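Local coordinates for protein DNA polymerase III, beta subunit (Eubacterium rectale, PDB 3T0P) that probably tethers DNA polymerases and other proteins to DNA for processive synthesis, as a ring-shaped head-to-tail homodimeric sliding clamp, at residues T255-N260 against M285-G290; R262-C267 against M292-N297; I326-V331 against C348-D353. All coordinates share one frame; numbering follows the deposited sequence.

All three contacts lie in the C-terminal domain of the clamp, and contact 2 touches both of the others. Contacts 1 and 2 have centres about 12 Å apart and are joined through neighbouring strands. N286 N probably donates a hydrogen bond to E293 O (2.7 Å). I259 CD1 also lies 3.8 Å from M292 SE, and I287 CD1 3.9 Å from M292 CE. Contacts 2 and 3 have centres about 14 Å apart and join helix to helix, with L264 CG 3.8 Å from L329 CD1. Contacts 1 and 3 (centres about 14 Å, nearest atoms about 5 Å apart) do not touch, but 255-260 and 348-351 share a sheet. A 1,2-ethanediol, probably from the crystallisation liquor, meets K351 of contact 3.

Contact 1 of 3, residues T255-N260 against M285-G290; sequences TKVRIN and MNITDG
The hydroxyl OG1 of T255 is hydrogen-bonded to the carbonyl oxygen of K314, while its methyl CG2 approaches I287 CG2 to 4.3 Å. OG1 of this buried threonine finds its partner in K314 and lies farther from I287, leaving the methyl to face the isoleucine. The main packing is between V257 and I287. V257 CG2 lies 3.7 Å from I287 CG2. The same methyl is 4.0 Å from I287 CD1, so one branch of the valine meets two ends of the isoleucine. The two side chains meet at a slant. V257 has CG1 anti to the backbone N (chi1 173°), which leaves CG2 to face the isoleucine. In I287, chi1 of -70° sets CG2 anti to the backbone N, and both CG2 and, by way of CG1, CD1 reach the one valine methyl.

These residues join two antiparallel sheets of a beta-clamp domain. Strand 255-260 belongs to the sheet shared with 336-341, and its backbone pairs there, T255 with M341 and V257 with L339. Strand 283-288 belongs to the second sheet. The link between them is made by side chains, and the nearest alpha carbons, those of V257 and I287, are 8.3 Å apart. I309 also packs on both V257 and I287. I316 touches both T255 and I287. Strand 255-260 then runs into helix 261-272, where N260 OD1 at the N-cap accepts a hydrogen bond from E263 N.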
ATOM      1  N   THR B 255      29.457 -29.958  -8.457  1.00 50.46           N
ATOM      2  CA  THR B 255      28.035 -30.219  -8.678  1.00 49.46           C
ATOM      3  C   THR B 255      27.438 -29.125  -9.554  1.00 51.93           C
ATOM      4  O   THR B 255      27.665 -27.942  -9.304  1.00 50.63           O
ATOM      5  CB  THR B 255      27.285 -30.287  -7.315  1.00 55.16           C
ATOM      6  OG1 THR B 255      27.996 -31.122  -6.385  1.00 50.44           O
ATOM      7  CG2 THR B 255      25.819 -30.737  -7.453  1.00 51.06           C
ATOM      8  N   LYS B 256      26.648 -29.521 -10.560  1.00 48.84           N
ATOM      9  CA  LYS B 256      25.913 -28.598 -11.416  1.00 47.60           C
ATOM     10  C   LYS B 256      24.456 -29.030 -11.420  1.00 52.25           C
ATOM     11  O   LYS B 256      24.160 -30.199 -11.662  1.00 53.49           O
ATOM     12  CB  LYS B 256      26.491 -28.553 -12.839  1.00 51.37           C
ATOM     13  CG  LYS B 256      25.765 -27.563 -13.746  1.00 57.89           C
ATOM     14  CD  LYS B 256      26.127 -27.752 -15.196  1.00 71.54           C
ATOM     15  CE  LYS B 256      25.303 -26.860 -16.084  1.00 78.22           C
ATOM     16  NZ  LYS B 256      25.801 -26.887 -17.479  1.00 92.26           N
ATOM     17  N   VAL B 257      23.550 -28.098 -11.131  1.00 48.58           N
ATOM     18  CA  VAL B 257      22.114 -28.384 -11.060  1.00 47.31           C
ATOM     19  C   VAL B 257      21.358 -27.523 -12.062  1.00 50.19           C
ATOM     20  O   VAL B 257      21.504 -26.305 -12.070  1.00 49.22           O
ATOM     21  CB  VAL B 257      21.566 -28.187  -9.602  1.00 48.22           C
ATOM     22  CG1 VAL B 257      20.053 -28.315  -9.540  1.00 46.64           C
ATOM     23  CG2 VAL B 257      22.224 -29.170  -8.637  1.00 47.70           C
ATOM     24  N   ARG B 258      20.542 -28.158 -12.890  1.00 46.98           N
ATOM     25  CA  ARG B 258      19.653 -27.446 -13.793  1.00 46.23           C
ATOM     26  C   ARG B 258      18.276 -27.611 -13.159  1.00 48.63           C
ATOM     27  O   ARG B 258      17.873 -28.746 -12.908  1.00 47.75           O
ATOM     28  CB  ARG B 258      19.748 -28.009 -15.235  1.00 49.26           C
ATOM     29  CG  ARG B 258      18.900 -27.264 -16.280  1.00 58.88           C
ATOM     30  CD  ARG B 258      19.711 -26.281 -17.098  1.00 77.24           C
ATOM     31  NE  ARG B 258      18.866 -25.424 -17.937  1.00 87.87           N
ATOM     32  CZ  ARG B 258      19.323 -24.514 -18.792  1.00 97.02           C
ATOM     33  NH1 ARG B 258      20.628 -24.330 -18.942  1.00 89.85           N
ATOM     34  NH2 ARG B 258      18.478 -23.790 -19.514  1.00 76.98           N
ATOM     35  N   ILE B 259      17.589 -26.486 -12.833  1.00 42.78           N
ATOM     36  CA  ILE B 259      16.304 -26.494 -12.160  1.00 40.54           C
ATOM     37  C   ILE B 259      15.422 -25.390 -12.727  1.00 45.79           C
ATOM     38  O   ILE B 259      15.917 -24.327 -13.098  1.00 47.29           O
ATOM     39  CB  ILE B 259      16.541 -26.310 -10.619  1.00 42.58           C
ATOM     40  CG1 ILE B 259      15.239 -26.470  -9.761  1.00 41.52           C
ATOM     41  CG2 ILE B 259      17.301 -24.990 -10.280  1.00 41.45           C
ATOM     42  CD1 ILE B 259      15.492 -26.589  -8.272  1.00 42.09           C
ATOM     43  N   ASN B 260      14.110 -25.623 -12.749  1.00 41.03           N
ATOM     44  CA  ASN B 260      13.137 -24.631 -13.173  1.00 39.00           C
ATOM     45  C   ASN B 260      13.150 -23.477 -12.137  1.00 41.41           C
ATOM     46  O   ASN B 260      12.997 -23.713 -10.938  1.00 39.80           O
ATOM     47  CB  ASN B 260      11.759 -25.296 -13.311  1.00 35.71           C
ATOM     48  CG  ASN B 260      10.667 -24.320 -13.675  1.00 48.70           C
ATOM     49  OD1 ASN B 260      10.155 -23.590 -12.838  1.00 46.36           O
ATOM     50  ND2 ASN B 260      10.333 -24.240 -14.941  1.00 47.71           N
HETATM   51  N   MSE B 285      19.022 -27.921   1.457  1.00 43.51           N
HETATM   52  CA  MSE B 285      18.879 -28.582   0.163  1.00 43.75           C
HETATM   53  C   MSE B 285      19.647 -29.921   0.163  1.00 46.26           C
HETATM   54  O   MSE B 285      20.809 -29.956   0.559  1.00 45.58           O
HETATM   55  CB  MSE B 285      19.412 -27.723  -0.995  1.00 46.90           C
HETATM   56  CG  MSE B 285      18.675 -26.397  -1.253  1.00 55.71           C
HETATM   57 SE   MSE B 285      19.657 -25.446  -2.724  0.75 66.55          SE
HETATM   58  CE  MSE B 285      18.484 -23.832  -2.909  1.00 61.94           C
ATOM     59  N   ASN B 286      18.994 -31.004  -0.262  1.00 42.13           N
ATOM     60  CA  ASN B 286      19.626 -32.315  -0.421  0.50 42.16           C
ATOM     61  C   ASN B 286      19.511 -32.635  -1.917  1.00 46.50           C
ATOM     62  O   ASN B 286      18.419 -32.904  -2.443  1.00 44.41           O
ATOM     63  CB  ASN B 286      19.007 -33.368   0.488  0.50 37.30           C
ATOM     64  CG  ASN B 286      19.534 -33.378   1.908  0.50 48.01           C
ATOM     65  OD1 ASN B 286      19.128 -32.586   2.757  0.50 39.22           O
ATOM     66  ND2 ASN B 286      20.363 -34.357   2.240  0.50 35.01           N
ATOM     67  N   ILE B 287      20.618 -32.469  -2.616  1.00 43.03           N
ATOM     68  CA  ILE B 287      20.682 -32.657  -4.049  1.00 43.10           C
ATOM     69  C   ILE B 287      21.199 -34.067  -4.350  1.00 49.23           C
ATOM     70  O   ILE B 287      22.293 -34.434  -3.942  1.00 51.20           O
ATOM     71  CB  ILE B 287      21.566 -31.548  -4.676  1.00 45.85           C
ATOM     72  CG1 ILE B 287      20.851 -30.168  -4.606  1.00 45.55           C
ATOM     73  CG2 ILE B 287      21.951 -31.906  -6.115  1.00 46.60           C
ATOM     74  CD1 ILE B 287      21.772 -28.999  -4.657  1.00 49.71           C
ATOM     75  N   THR B 288      20.389 -34.854  -5.036  1.00 46.69           N
ATOM     76  CA  THR B 288      20.726 -36.215  -5.476  1.00 48.46           C
ATOM     77  C   THR B 288      20.375 -36.259  -6.964  1.00 52.55           C
ATOM     78  O   THR B 288      19.887 -35.249  -7.484  1.00 50.56           O
ATOM     79  CB  THR B 288      19.999 -37.278  -4.617  1.00 57.60           C
ATOM     80  OG1 THR B 288      18.576 -37.119  -4.734  1.00 56.62           O
ATOM     81  CG2 THR B 288      20.426 -37.247  -3.144  1.00 53.07           C
ATOM     82  N   ASP B 289      20.599 -37.400  -7.636  1.00 50.36           N
ATOM     83  CA  ASP B 289      20.265 -37.607  -9.047  1.00 51.41           C
ATOM     84  C   ASP B 289      18.780 -37.362  -9.296  1.00 56.19           C
ATOM     85  O   ASP B 289      17.925 -37.954  -8.627  1.00 57.21           O
ATOM     86  CB  ASP B 289      20.639 -39.032  -9.507  1.00 54.76           C
ATOM     87  N   GLY B 290      18.496 -36.452 -10.214  1.00 51.26           N
ATOM     88  CA  GLY B 290      17.133 -36.115 -10.607  1.00 50.84           C
ATOM     89  C   GLY B 290      16.240 -35.436  -9.586  1.00 52.64           C
ATOM     90  O   GLY B 290      15.085 -35.150  -9.901  1.00 50.72           O
TER

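Contact 2 of 3, residues R262-C267 against M292-N297; sequences RELLDC and MELRIN
L264 and C267 reach from one side of the helix towards M292 and L294 on the strand. L264 crosses both strand side chains at about a right angle. Its CD1 methyl does the touching, 3.8 Å from the selenium SE of selenomethionine M292 and 4.1 Å from L294 CD2. The bend at the end of M292 (chi3 -71°) turns its CE aside and leaves SE to meet the leucine.

C267 meets L294 in a different way. Its SG lies over the flank of the leucine, 3.7 Å from both L294 CD1 and CD2 and nearly as close to CB and CG. With SG anti to the backbone N (chi1 166°), the thiol extends towards the strand. All four residues are buried, and the contact is purely apolar. The segments 262-267 and 292-297 run in nearly the same direction, their axes 15° apart and 10.9 Å from each other at closest.

In the fold, helix 261-272 covers strand 291-297, as helices cover sheets in the domains of beta clamps. That strand lies between 283-288 and 302-308. L264 also packs on I259, and C267 on E305.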
ATOM      1  N   ARG B 262      11.060 -20.801 -11.576  1.00 39.70           N
ATOM      2  CA  ARG B 262       9.786 -20.547 -10.880  1.00 40.08           C
ATOM      3  C   ARG B 262       9.513 -21.594  -9.792  1.00 43.95           C
ATOM      4  O   ARG B 262       9.096 -21.210  -8.699  1.00 43.38           O
ATOM      5  CB  ARG B 262       8.606 -20.484 -11.888  1.00 41.93           C
ATOM      6  CG  ARG B 262       7.170 -20.241 -11.329  1.00 47.62           C
ATOM      7  CD  ARG B 262       6.992 -18.970 -10.503  1.00 67.31           C
ATOM      8  NE  ARG B 262       7.576 -17.785 -11.139  1.00 81.99           N
ATOM      9  CZ  ARG B 262       7.647 -16.584 -10.572  1.00 93.02           C
ATOM     10  NH1 ARG B 262       7.148 -16.385  -9.356  1.00 80.03           N
ATOM     11  NH2 ARG B 262       8.220 -15.576 -11.213  1.00 78.73           N
ATOM     12  N   GLU B 263       9.761 -22.895 -10.059  1.00 42.05           N
ATOM     13  CA  GLU B 263       9.533 -23.933  -9.044  1.00 42.00           C
ATOM     14  C   GLU B 263      10.449 -23.734  -7.830  1.00 42.06           C
ATOM     15  O   GLU B 263       9.988 -23.908  -6.701  1.00 40.50           O
ATOM     16  CB  GLU B 263       9.735 -25.345  -9.594  1.00 44.91           C
ATOM     17  CG  GLU B 263       8.638 -25.848 -10.516  1.00 63.28           C
ATOM     18  CD  GLU B 263       8.924 -27.193 -11.171  1.00 93.98           C
ATOM     19  OE1 GLU B 263       9.661 -28.010 -10.571  1.00 95.71           O
ATOM     20  OE2 GLU B 263       8.414 -27.430 -12.292  1.00 86.43           O
ATOM     21  N   LEU B 264      11.737 -23.380  -8.059  1.00 36.19           N
ATOM     22  CA  LEU B 264      12.681 -23.156  -6.971  1.00 35.85           C
ATOM     23  C   LEU B 264      12.240 -21.925  -6.149  1.00 41.77           C
ATOM     24  O   LEU B 264      12.107 -22.006  -4.919  1.00 43.44           O
ATOM     25  CB  LEU B 264      14.135 -23.003  -7.493  1.00 35.27           C
ATOM     26  CG  LEU B 264      15.202 -22.846  -6.388  1.00 39.90           C
ATOM     27  CD1 LEU B 264      15.166 -24.021  -5.391  1.00 40.32           C
ATOM     28  CD2 LEU B 264      16.602 -22.689  -6.988  1.00 42.14           C
ATOM     29  N   LEU B 265      11.957 -20.820  -6.830  1.00 36.79           N
ATOM     30  CA  LEU B 265      11.467 -19.589  -6.194  1.00 35.29           C
ATOM     31  C   LEU B 265      10.192 -19.855  -5.371  1.00 37.44           C
ATOM     32  O   LEU B 265      10.147 -19.483  -4.181  1.00 35.72           O
ATOM     33  CB  LEU B 265      11.204 -18.483  -7.256  1.00 33.96           C
ATOM     34  CG  LEU B 265      10.598 -17.156  -6.743  1.00 37.07           C
ATOM     35  CD1 LEU B 265      11.418 -16.576  -5.545  1.00 35.54           C
ATOM     36  CD2 LEU B 265      10.489 -16.148  -7.865  1.00 35.84           C
ATOM     37  N   ASP B 266       9.189 -20.526  -5.965  1.00 33.02           N
ATOM     38  CA  ASP B 266       7.929 -20.795  -5.209  1.00 33.98           C
ATOM     39  C   ASP B 266       8.151 -21.665  -3.966  1.00 39.68           C
ATOM     40  O   ASP B 266       7.526 -21.434  -2.931  1.00 37.56           O
ATOM     41  CB  ASP B 266       6.875 -21.437  -6.103  1.00 35.85           C
ATOM     42  CG  ASP B 266       6.275 -20.460  -7.110  1.00 55.45           C
ATOM     43  OD1 ASP B 266       6.601 -19.231  -7.031  1.00 55.86           O
ATOM     44  OD2 ASP B 266       5.513 -20.919  -8.002  1.00 63.15           O
ATOM     45  N   CYS B 267       9.068 -22.629  -4.053  1.00 38.42           N
ATOM     46  CA  CYS B 267       9.333 -23.501  -2.940  1.00 40.49           C
ATOM     47  C   CYS B 267      10.043 -22.774  -1.789  1.00 39.96           C
ATOM     48  O   CYS B 267       9.690 -22.979  -0.637  1.00 37.38           O
ATOM     49  CB  CYS B 267      10.147 -24.702  -3.395  1.00 44.85           C
ATOM     50  SG  CYS B 267      10.854 -25.625  -2.017  1.00 51.24           S
HETATM   51  N   MSE B 292      15.946 -32.577  -6.014  1.00 42.54           N
HETATM   52  CA  MSE B 292      16.329 -31.647  -4.974  1.00 38.67           C
HETATM   53  C   MSE B 292      15.248 -31.695  -3.901  1.00 44.21           C
HETATM   54  O   MSE B 292      14.069 -31.439  -4.183  1.00 42.25           O
HETATM   55  CB  MSE B 292      16.530 -30.214  -5.480  1.00 38.08           C
HETATM   56  CG  MSE B 292      16.891 -29.286  -4.347  1.00 42.63           C
HETATM   57 SE   MSE B 292      16.904 -27.386  -4.792  0.75 47.10          SE
HETATM   58  CE  MSE B 292      18.528 -27.331  -5.949  1.00 43.33           C
ATOM     59  N   GLU B 293      15.655 -32.025  -2.682  1.00 41.17           N
ATOM     60  CA  GLU B 293      14.783 -32.003  -1.522  1.00 40.95           C
ATOM     61  C   GLU B 293      15.121 -30.778  -0.672  1.00 44.49           C
ATOM     62  O   GLU B 293      16.285 -30.588  -0.299  1.00 43.97           O
ATOM     63  CB  GLU B 293      14.935 -33.287  -0.706  1.00 42.93           C
ATOM     64  CG  GLU B 293      13.982 -33.282   0.476  1.00 56.81           C
ATOM     65  CD  GLU B 293      14.126 -34.460   1.412  1.00 81.82           C
ATOM     66  OE1 GLU B 293      15.217 -34.633   2.003  1.00 85.75           O
ATOM     67  OE2 GLU B 293      13.138 -35.216   1.550  1.00 82.14           O
ATOM     68  N   LEU B 294      14.105 -29.968  -0.363  1.00 42.05           N
ATOM     69  CA  LEU B 294      14.205 -28.765   0.455  1.00 41.72           C
ATOM     70  C   LEU B 294      13.440 -28.940   1.742  1.00 44.84           C
ATOM     71  O   LEU B 294      12.299 -29.393   1.730  1.00 42.76           O
ATOM     72  CB  LEU B 294      13.690 -27.528  -0.300  1.00 41.56           C
ATOM     73  CG  LEU B 294      14.443 -27.197  -1.573  1.00 47.11           C
ATOM     74  CD1 LEU B 294      13.716 -27.782  -2.777  1.00 48.96           C
ATOM     75  CD2 LEU B 294      14.583 -25.714  -1.740  1.00 46.04           C
ATOM     76  N   ARG B 295      14.081 -28.596   2.855  1.00 43.43           N
ATOM     77  CA  ARG B 295      13.474 -28.676   4.187  1.00 43.15           C
ATOM     78  C   ARG B 295      13.732 -27.431   5.002  1.00 44.49           C
ATOM     79  O   ARG B 295      14.801 -26.793   4.889  1.00 42.25           O
ATOM     80  CB  ARG B 295      14.009 -29.867   4.998  1.00 40.75           C
ATOM     81  CG  ARG B 295      13.758 -31.226   4.393  1.00 54.05           C
ATOM     82  CD  ARG B 295      14.427 -32.343   5.175  1.00 57.07           C
ATOM     83  NE  ARG B 295      15.881 -32.177   5.245  1.00 71.72           N
ATOM     84  CZ  ARG B 295      16.719 -33.098   5.709  1.00 97.88           C
ATOM     85  NH1 ARG B 295      16.260 -34.275   6.121  1.00 90.56           N
ATOM     86  NH2 ARG B 295      18.024 -32.858   5.748  1.00 90.42           N
ATOM     87  N   ILE B 296      12.773 -27.151   5.885  1.00 38.88           N
ATOM     88  CA  ILE B 296      12.874 -26.124   6.875  1.00 39.45           C
ATOM     89  C   ILE B 296      12.038 -26.599   8.031  1.00 45.61           C
ATOM     90  O   ILE B 296      11.051 -27.310   7.829  1.00 45.06           O
ATOM     91  CB  ILE B 296      12.499 -24.707   6.333  1.00 42.23           C
ATOM     92  CG1 ILE B 296      13.154 -23.598   7.173  1.00 42.44           C
ATOM     93  CG2 ILE B 296      10.967 -24.503   6.158  1.00 42.00           C
ATOM     94  CD1 ILE B 296      13.282 -22.233   6.403  1.00 43.35           C
ATOM     95  N   ASN B 297      12.442 -26.248   9.243  1.00 45.43           N
ATOM     96  CA  ASN B 297      11.653 -26.556  10.448  1.00 47.80           C
ATOM     97  C   ASN B 297      11.815 -25.397  11.423  1.00 54.14           C
ATOM     98  O   ASN B 297      12.860 -24.745  11.436  1.00 54.56           O
ATOM     99  CB  ASN B 297      12.035 -27.898  11.083  1.00 50.73           C
ATOM    100  CG  ASN B 297      13.452 -27.928  11.496  1.00 87.50           C
ATOM    101  OD1 ASN B 297      13.799 -27.497  12.602  1.00 85.37           O
ATOM    102  ND2 ASN B 297      14.307 -28.324  10.562  1.00 90.15           N
TER

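Contact 3 of 3, residues I326-V331 against C348-D353; sequences IDALRV and CFIKDD. With EDO (1,2-ethanediol), chain V.
A328 and L329 on the helix meet I350 on the strand, a helix packed on a sheet within the C-terminal domain of a beta clamp. In clamps of this family, such helices line the central channel and the sheets lie outside them.

The apolar contact depends on the end of I350. Its CD1 is 4.1 Å from A328 CB and 4.4 Å from L329 CD2. The outer part of the isoleucine is extended (chi2 176°), which carries CD1 out from the strand to the helix. A328 has just a methyl to offer, and L329 adds the end of a branch beside it. I332, V337, L339 and I361 also pack on I350. L329 in turn packs on L264 and L265 of helix 261-272.

The backbone bonds are local. R330 N donates to I326 O at 2.9 Å, and V331 N donates to A328 O at 3.2 Å. The strand pairs with both its neighbours, I350 with Y359 and K351 with N338.

Charged and polar ends find partners away from the apolar contact. D327 OD2 forms salt bridges with R176 and K323. D352 takes hydrogen bonds from the backbone N of F357 and K356, which ties down the turn leading to strand 357-361.

K351 extends from the other side of the strand, where it meets a 1,2-ethanediol that probably came from the crystallisation liquor. The hydrogen bond from K351 NZ to O1 of the diol is weak, at 3.3 Å. An alanine here lacks the amine and most of the chain, and O1 of the diol would probably be left without this weak bond. The alkyl chain adds a second touch, K351 CD lying 3.7 Å from the diol's C2.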
ATOM      1  N   ILE B 326      15.681 -15.997  -2.746  1.00 37.54           N
ATOM      2  CA  ILE B 326      14.449 -15.327  -3.146  1.00 38.27           C
ATOM      3  C   ILE B 326      14.817 -13.997  -3.846  1.00 41.62           C
ATOM      4  O   ILE B 326      14.386 -13.770  -4.978  1.00 42.11           O
ATOM      5  CB  ILE B 326      13.504 -15.115  -1.946  1.00 42.01           C
ATOM      6  CG1 ILE B 326      12.857 -16.436  -1.517  1.00 43.54           C
ATOM      7  CG2 ILE B 326      12.419 -14.084  -2.279  1.00 42.90           C
ATOM      8  CD1 ILE B 326      12.316 -16.462  -0.088  1.00 40.49           C
ATOM      9  N   ASP B 327      15.682 -13.185  -3.231  1.00 38.11           N
ATOM     10  CA  ASP B 327      16.106 -11.900  -3.836  1.00 38.84           C
ATOM     11  C   ASP B 327      16.666 -12.091  -5.235  1.00 42.53           C
ATOM     12  O   ASP B 327      16.247 -11.379  -6.133  1.00 41.17           O
ATOM     13  CB  ASP B 327      17.179 -11.197  -2.991  1.00 41.41           C
ATOM     14  CG  ASP B 327      16.746 -10.636  -1.667  1.00 52.64           C
ATOM     15  OD1 ASP B 327      15.516 -10.652  -1.383  1.00 55.30           O
ATOM     16  OD2 ASP B 327      17.640 -10.197  -0.888  1.00 52.49           O
ATOM     17  N   ALA B 328      17.570 -13.097  -5.432  1.00 38.22           N
ATOM     18  CA  ALA B 328      18.176 -13.321  -6.739  1.00 38.64           C
ATOM     19  C   ALA B 328      17.196 -13.944  -7.723  1.00 41.23           C
ATOM     20  O   ALA B 328      17.154 -13.513  -8.865  1.00 42.74           O
ATOM     21  CB  ALA B 328      19.426 -14.195  -6.614  1.00 40.55           C
ATOM     22  N   LEU B 329      16.418 -14.952  -7.305  1.00 35.93           N
ATOM     23  CA  LEU B 329      15.480 -15.619  -8.211  1.00 34.00           C
ATOM     24  C   LEU B 329      14.377 -14.668  -8.682  1.00 37.60           C
ATOM     25  O   LEU B 329      13.985 -14.771  -9.837  1.00 39.04           O
ATOM     26  CB  LEU B 329      14.895 -16.890  -7.600  1.00 33.15           C
ATOM     27  CG  LEU B 329      15.880 -18.029  -7.359  1.00 37.10           C
ATOM     28  CD1 LEU B 329      15.268 -19.096  -6.451  1.00 35.65           C
ATOM     29  CD2 LEU B 329      16.395 -18.626  -8.670  1.00 40.32           C
ATOM     30  N   ARG B 330      13.925 -13.729  -7.839  1.00 35.36           N
ATOM     31  CA  ARG B 330      12.921 -12.697  -8.194  0.50 35.92           C
ATOM     32  C   ARG B 330      13.350 -11.808  -9.367  1.00 42.74           C
ATOM     33  O   ARG B 330      12.509 -11.184 -10.018  1.00 42.42           O
ATOM     34  CB  ARG B 330      12.648 -11.772  -7.004  0.50 30.53           C
ATOM     35  CG  ARG B 330      11.602 -12.315  -6.050  0.50 34.97           C
ATOM     36  CD  ARG B 330      11.295 -11.292  -4.989  0.50 25.67           C
ATOM     37  NE  ARG B 330      10.381 -11.822  -3.985  0.50 38.58           N
ATOM     38  CZ  ARG B 330      10.276 -11.347  -2.752  0.50 52.89           C
ATOM     39  NH1 ARG B 330      11.035 -10.329  -2.357  0.50 34.24           N
ATOM     40  NH2 ARG B 330       9.423 -11.895  -1.896  0.50 43.49           N
ATOM     41  N   VAL B 331      14.672 -11.713  -9.626  1.00 41.97           N
ATOM     42  CA  VAL B 331      15.173 -10.811 -10.677  1.00 42.30           C
ATOM     43  C   VAL B 331      15.761 -11.579 -11.839  1.00 49.18           C
ATOM     44  O   VAL B 331      16.369 -10.965 -12.715  1.00 51.10           O
ATOM     45  CB  VAL B 331      16.149  -9.745 -10.126  1.00 45.60           C
ATOM     46  CG1 VAL B 331      15.456  -8.899  -9.061  1.00 45.14           C
ATOM     47  CG2 VAL B 331      17.432 -10.364  -9.578  1.00 45.99           C
ATOM     48  N   CYS B 348      27.809 -20.830  -3.670  1.00 51.85           N
ATOM     49  CA  CYS B 348      26.957 -21.381  -4.713  1.00 51.22           C
ATOM     50  C   CYS B 348      26.817 -20.292  -5.779  1.00 49.11           C
ATOM     51  O   CYS B 348      26.661 -19.115  -5.429  1.00 45.84           O
ATOM     52  CB  CYS B 348      25.601 -21.828  -4.169  1.00 52.36           C
ATOM     53  SG  CYS B 348      24.393 -22.270  -5.455  1.00 56.97           S
ATOM     54  N   PHE B 349      26.877 -20.662  -7.058  1.00 44.36           N
ATOM     55  CA  PHE B 349      26.711 -19.684  -8.137  1.00 43.91           C
ATOM     56  C   PHE B 349      25.474 -19.964  -8.956  1.00 47.86           C
ATOM     57  O   PHE B 349      25.257 -21.096  -9.374  1.00 49.05           O
ATOM     58  CB  PHE B 349      27.919 -19.664  -9.086  1.00 46.48           C
ATOM     59  CG  PHE B 349      29.255 -19.331  -8.475  1.00 49.20           C
ATOM     60  CD1 PHE B 349      30.035 -20.321  -7.890  1.00 53.08           C
ATOM     61  CD2 PHE B 349      29.788 -18.053  -8.585  1.00 51.62           C
ATOM     62  CE1 PHE B 349      31.290 -20.017  -7.346  1.00 54.96           C
ATOM     63  CE2 PHE B 349      31.056 -17.754  -8.066  1.00 55.30           C
ATOM     64  CZ  PHE B 349      31.797 -18.738  -7.446  1.00 54.69           C
ATOM     65  N   ILE B 350      24.670 -18.931  -9.184  1.00 43.20           N
ATOM     66  CA  ILE B 350      23.553 -18.969 -10.108  1.00 41.73           C
ATOM     67  C   ILE B 350      24.074 -18.273 -11.359  1.00 48.35           C
ATOM     68  O   ILE B 350      24.423 -17.086 -11.299  1.00 46.57           O
ATOM     69  CB  ILE B 350      22.227 -18.360  -9.600  1.00 42.49           C
ATOM     70  CG1 ILE B 350      21.917 -18.748  -8.134  1.00 41.90           C
ATOM     71  CG2 ILE B 350      21.090 -18.730 -10.568  1.00 40.62           C
ATOM     72  CD1 ILE B 350      20.597 -18.036  -7.540  1.00 37.48           C
ATOM     73  N   LYS B 351      24.253 -19.043 -12.442  1.00 47.64           N
ATOM     74  CA  LYS B 351      24.762 -18.518 -13.708  1.00 50.24           C
ATOM     75  C   LYS B 351      23.831 -18.851 -14.838  1.00 61.51           C
ATOM     76  O   LYS B 351      22.972 -19.731 -14.718  1.00 64.63           O
ATOM     77  CB  LYS B 351      26.162 -19.067 -14.028  1.00 52.05           C
ATOM     78  CG  LYS B 351      27.267 -18.527 -13.156  1.00 64.59           C
ATOM     79  CD  LYS B 351      28.631 -18.834 -13.771  1.00 78.41           C
ATOM     80  CE  LYS B 351      29.783 -18.365 -12.906  1.00 90.54           C
ATOM     81  NZ  LYS B 351      31.089 -18.374 -13.628  1.00 91.22           N
ATOM     82  N   ASP B 352      23.970 -18.120 -15.930  1.00 59.71           N
ATOM     83  CA  ASP B 352      23.182 -18.358 -17.138  1.00 59.31           C
ATOM     84  C   ASP B 352      24.122 -18.759 -18.266  1.00 64.20           C
ATOM     85  O   ASP B 352      25.341 -18.507 -18.202  1.00 62.01           O
ATOM     86  CB  ASP B 352      22.348 -17.121 -17.520  1.00 59.14           C
ATOM     87  CG  ASP B 352      23.159 -15.965 -18.065  1.00 62.53           C
ATOM     88  OD1 ASP B 352      24.107 -15.528 -17.372  1.00 62.48           O
ATOM     89  OD2 ASP B 352      22.862 -15.514 -19.191  1.00 66.96           O
ATOM     90  N   ASP B 353      23.534 -19.318 -19.325  1.00 64.18           N
ATOM     91  CA  ASP B 353      24.246 -19.764 -20.516  1.00 66.49           C
ATOM     92  C   ASP B 353      24.782 -18.597 -21.355  1.00 70.31           C
ATOM     93  O   ASP B 353      25.822 -18.750 -21.997  1.00 72.06           O
ATOM     94  CB  ASP B 353      23.302 -20.626 -21.366  1.00 69.84           C
TER
HETATM   95  C1  EDO V 380      30.748 -22.247 -13.276  1.00 65.68           C
HETATM   96  O1  EDO V 380      31.329 -21.387 -12.276  1.00 68.45           O
HETATM   97  C2  EDO V 380      30.879 -21.636 -14.671  1.00 62.80           C
HETATM   98  O2  EDO V 380      30.206 -22.437 -15.650  1.00 65.32           O